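Oxidoreductase (Listeria innocua, PDB 3E18) binds NAD through a Rossmann-fold domain and is probably a dehydrogenase of the GFO/IDH/MocA family. Local coordinates at the interface of chains A and B. Coordinates in Å, arbitrary orientation; residue numbers count along the deposited sequence, not the author numbering. Chains: chain A/B, oxidoreductase.

The interface of chains A and B. Residues chain A 154, 232, 234, 236; chain B 150, 152, 237, 240.
A:Leu236 sets its branch carbon CG over one face of the B:Tyr240 ring, 3.8 Å from the ring centroid, in a CH-pi contact. Its two methyls spread over the same face: CD1 rests near CD2 of the tyrosine, while CD2 sits 3.7 Å from CD1 of B:Tyr240 and reaches on to CG of B:Pro237. A branched aliphatic chain suits a broad aromatic face, and the rigid proline borders the leucine with little freedom to move. With CG anti to the backbone N (chi1 179°), B:Tyr240 extends from strand 239-243 and carries its phenol into chain A. There the hydroxyl OH gives a hydrogen bond of 2.6 Å to the backbone O of A:Ile234, arriving close to the line of the carbonyl (161°). The amide ND2 of A:Asn232 donates to OH of B:Tyr240 at 2.9 Å. Both partners lie at the ring's edge, leaving one face to the leucine. The same ND2 stands 3.3 Å above the ring of A:His154, whose ND1 accepts a hydrogen bond from the backbone N of A:Leu236 and so probably helps to place the leucine.

The contact is looser beside B:Glu150 and B:Arg152: OE1 of the carboxylate is 3.5 Å from CD1 of A:Leu236, and chain A buries little of the arginine's own surface. NH1 and NH2 of B:Arg152 both hydrogen-bond to that OE1, with a salt bridge through NH2, a pairing within chain B that probably balances the carboxylate's charge beside the methyl. The patch fits a chain A loop onto the chain B sheet and may help to hold a dimer together, if the deposited pair is the biological one.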
ATOM      1  N   HIS A 154      -0.504  10.214   8.500  1.00 28.61           N
ATOM      2  CA  HIS A 154      -1.064  11.080   7.475  1.00 27.09           C
ATOM      3  C   HIS A 154      -1.578  12.364   8.105  1.00 30.37           C
ATOM      4  O   HIS A 154      -2.051  12.363   9.240  1.00 31.34           O
ATOM      5  CB  HIS A 154      -2.250  10.385   6.798  1.00 25.54           C
ATOM      6  CG  HIS A 154      -1.865   9.337   5.794  1.00 30.30           C
ATOM      7  ND1 HIS A 154      -2.805   8.633   5.071  1.00 25.91           N
ATOM      8  CD2 HIS A 154      -0.657   8.897   5.367  1.00 26.10           C
ATOM      9  CE1 HIS A 154      -2.194   7.786   4.262  1.00 28.74           C
ATOM     10  NE2 HIS A 154      -0.891   7.928   4.417  1.00 31.42           N
ATOM     11  N   ASN A 232      -2.533  14.893   2.943  1.00 25.26           N
ATOM     12  CA  ASN A 232      -3.641  13.956   2.979  1.00 24.24           C
ATOM     13  C   ASN A 232      -4.789  14.540   3.776  1.00 28.95           C
ATOM     14  O   ASN A 232      -4.775  14.513   5.006  1.00 32.24           O
ATOM     15  CB  ASN A 232      -3.198  12.660   3.635  1.00 25.35           C
ATOM     16  CG  ASN A 232      -1.995  12.061   2.964  1.00 27.69           C
ATOM     17  OD1 ASN A 232      -0.965  12.718   2.800  1.00 31.38           O
ATOM     18  ND2 ASN A 232      -2.112  10.802   2.573  1.00 26.15           N
ATOM     19  N   ILE A 234      -7.672  13.387   3.939  1.00 29.28           N
ATOM     20  CA  ILE A 234      -8.326  12.260   4.559  1.00 28.51           C
ATOM     21  C   ILE A 234      -7.203  11.306   4.957  1.00 30.37           C
ATOM     22  O   ILE A 234      -6.295  11.071   4.165  1.00 25.33           O
ATOM     23  CB  ILE A 234      -9.324  11.579   3.569  1.00 33.39           C
ATOM     24  CG1 ILE A 234     -10.470  12.542   3.229  1.00 31.01           C
ATOM     25  CG2 ILE A 234      -9.869  10.269   4.143  1.00 27.72           C
ATOM     26  CD1 ILE A 234     -11.377  12.079   2.072  1.00 26.49           C
ATOM     27  N   LEU A 236      -5.614   7.661   6.230  1.00 31.97           N
ATOM     28  CA  LEU A 236      -5.768   6.218   6.310  1.00 26.85           C
ATOM     29  C   LEU A 236      -5.404   5.806   7.747  1.00 27.85           C
ATOM     30  O   LEU A 236      -4.858   6.627   8.473  1.00 27.43           O
ATOM     31  CB  LEU A 236      -4.861   5.518   5.279  1.00 24.99           C
ATOM     32  CG  LEU A 236      -5.271   5.633   3.800  1.00 27.06           C
ATOM     33  CD1 LEU A 236      -4.310   4.844   2.913  1.00 22.24           C
ATOM     34  CD2 LEU A 236      -6.698   5.146   3.570  1.00 29.75           C
TER
ATOM     35  N   GLU B 150      -5.152   4.886  -5.055  1.00 24.93           N
ATOM     36  CA  GLU B 150      -5.006   3.572  -4.411  1.00 24.78           C
ATOM     37  C   GLU B 150      -6.275   2.760  -4.623  1.00 29.10           C
ATOM     38  O   GLU B 150      -7.364   3.193  -4.252  1.00 21.59           O
ATOM     39  CB  GLU B 150      -4.635   3.695  -2.929  1.00 25.17           C
ATOM     40  CG  GLU B 150      -3.385   4.552  -2.715  1.00 22.56           C
ATOM     41  CD  GLU B 150      -2.854   4.582  -1.295  1.00 24.34           C
ATOM     42  OE1 GLU B 150      -3.471   3.972  -0.401  1.00 29.98           O
ATOM     43  OE2 GLU B 150      -1.796   5.233  -1.085  1.00 24.03           O
ATOM     44  N   ARG B 152      -8.017  -0.996  -4.114  1.00 19.76           N
ATOM     45  CA  ARG B 152      -7.905  -2.147  -3.226  1.00 27.67           C
ATOM     46  C   ARG B 152      -9.180  -2.966  -3.248  1.00 30.80           C
ATOM     47  O   ARG B 152     -10.266  -2.430  -3.043  1.00 22.05           O
ATOM     48  CB  ARG B 152      -7.671  -1.691  -1.784  1.00 22.75           C
ATOM     49  CG  ARG B 152      -6.307  -1.076  -1.531  1.00 22.89           C
ATOM     50  CD  ARG B 152      -6.147  -0.791  -0.051  1.00 20.78           C
ATOM     51  NE  ARG B 152      -4.806  -0.309   0.243  1.00 24.16           N
ATOM     52  CZ  ARG B 152      -4.467   0.966   0.292  1.00 27.36           C
ATOM     53  NH1 ARG B 152      -3.212   1.296   0.571  1.00 30.51           N
ATOM     54  NH2 ARG B 152      -5.379   1.913   0.059  1.00 25.11           N
ATOM     55  N   PRO B 237     -10.055   0.824   2.527  1.00 28.04           N
ATOM     56  CA  PRO B 237     -11.065   1.319   1.580  1.00 28.42           C
ATOM     57  C   PRO B 237     -10.863   0.865   0.132  1.00 26.53           C
ATOM     58  O   PRO B 237      -9.740   0.594  -0.278  1.00 25.75           O
ATOM     59  CB  PRO B 237     -10.926   2.847   1.666  1.00 26.02           C
ATOM     60  CG  PRO B 237      -9.595   3.089   2.251  1.00 33.38           C
ATOM     61  CD  PRO B 237      -9.313   1.937   3.155  1.00 26.29           C
ATOM     62  N   TYR B 240      -8.774   5.149  -2.546  1.00 24.40           N
ATOM     63  CA  TYR B 240      -8.185   6.280  -1.822  1.00 28.59           C
ATOM     64  C   TYR B 240      -7.374   7.046  -2.847  1.00 28.39           C
ATOM     65  O   TYR B 240      -6.467   6.489  -3.477  1.00 23.70           O
ATOM     66  CB  TYR B 240      -7.315   5.803  -0.654  1.00 24.03           C
ATOM     67  CG  TYR B 240      -6.652   6.916   0.146  1.00 26.63           C
ATOM     68  CD1 TYR B 240      -7.398   7.704   1.015  1.00 30.10           C
ATOM     69  CD2 TYR B 240      -5.288   7.160   0.047  1.00 24.76           C
ATOM     70  CE1 TYR B 240      -6.810   8.711   1.750  1.00 29.30           C
ATOM     71  CE2 TYR B 240      -4.678   8.168   0.778  1.00 27.86           C
ATOM     72  CZ  TYR B 240      -5.459   8.937   1.629  1.00 29.01           C
ATOM     73  OH  TYR B 240      -4.891   9.930   2.357  1.00 26.56           O
TER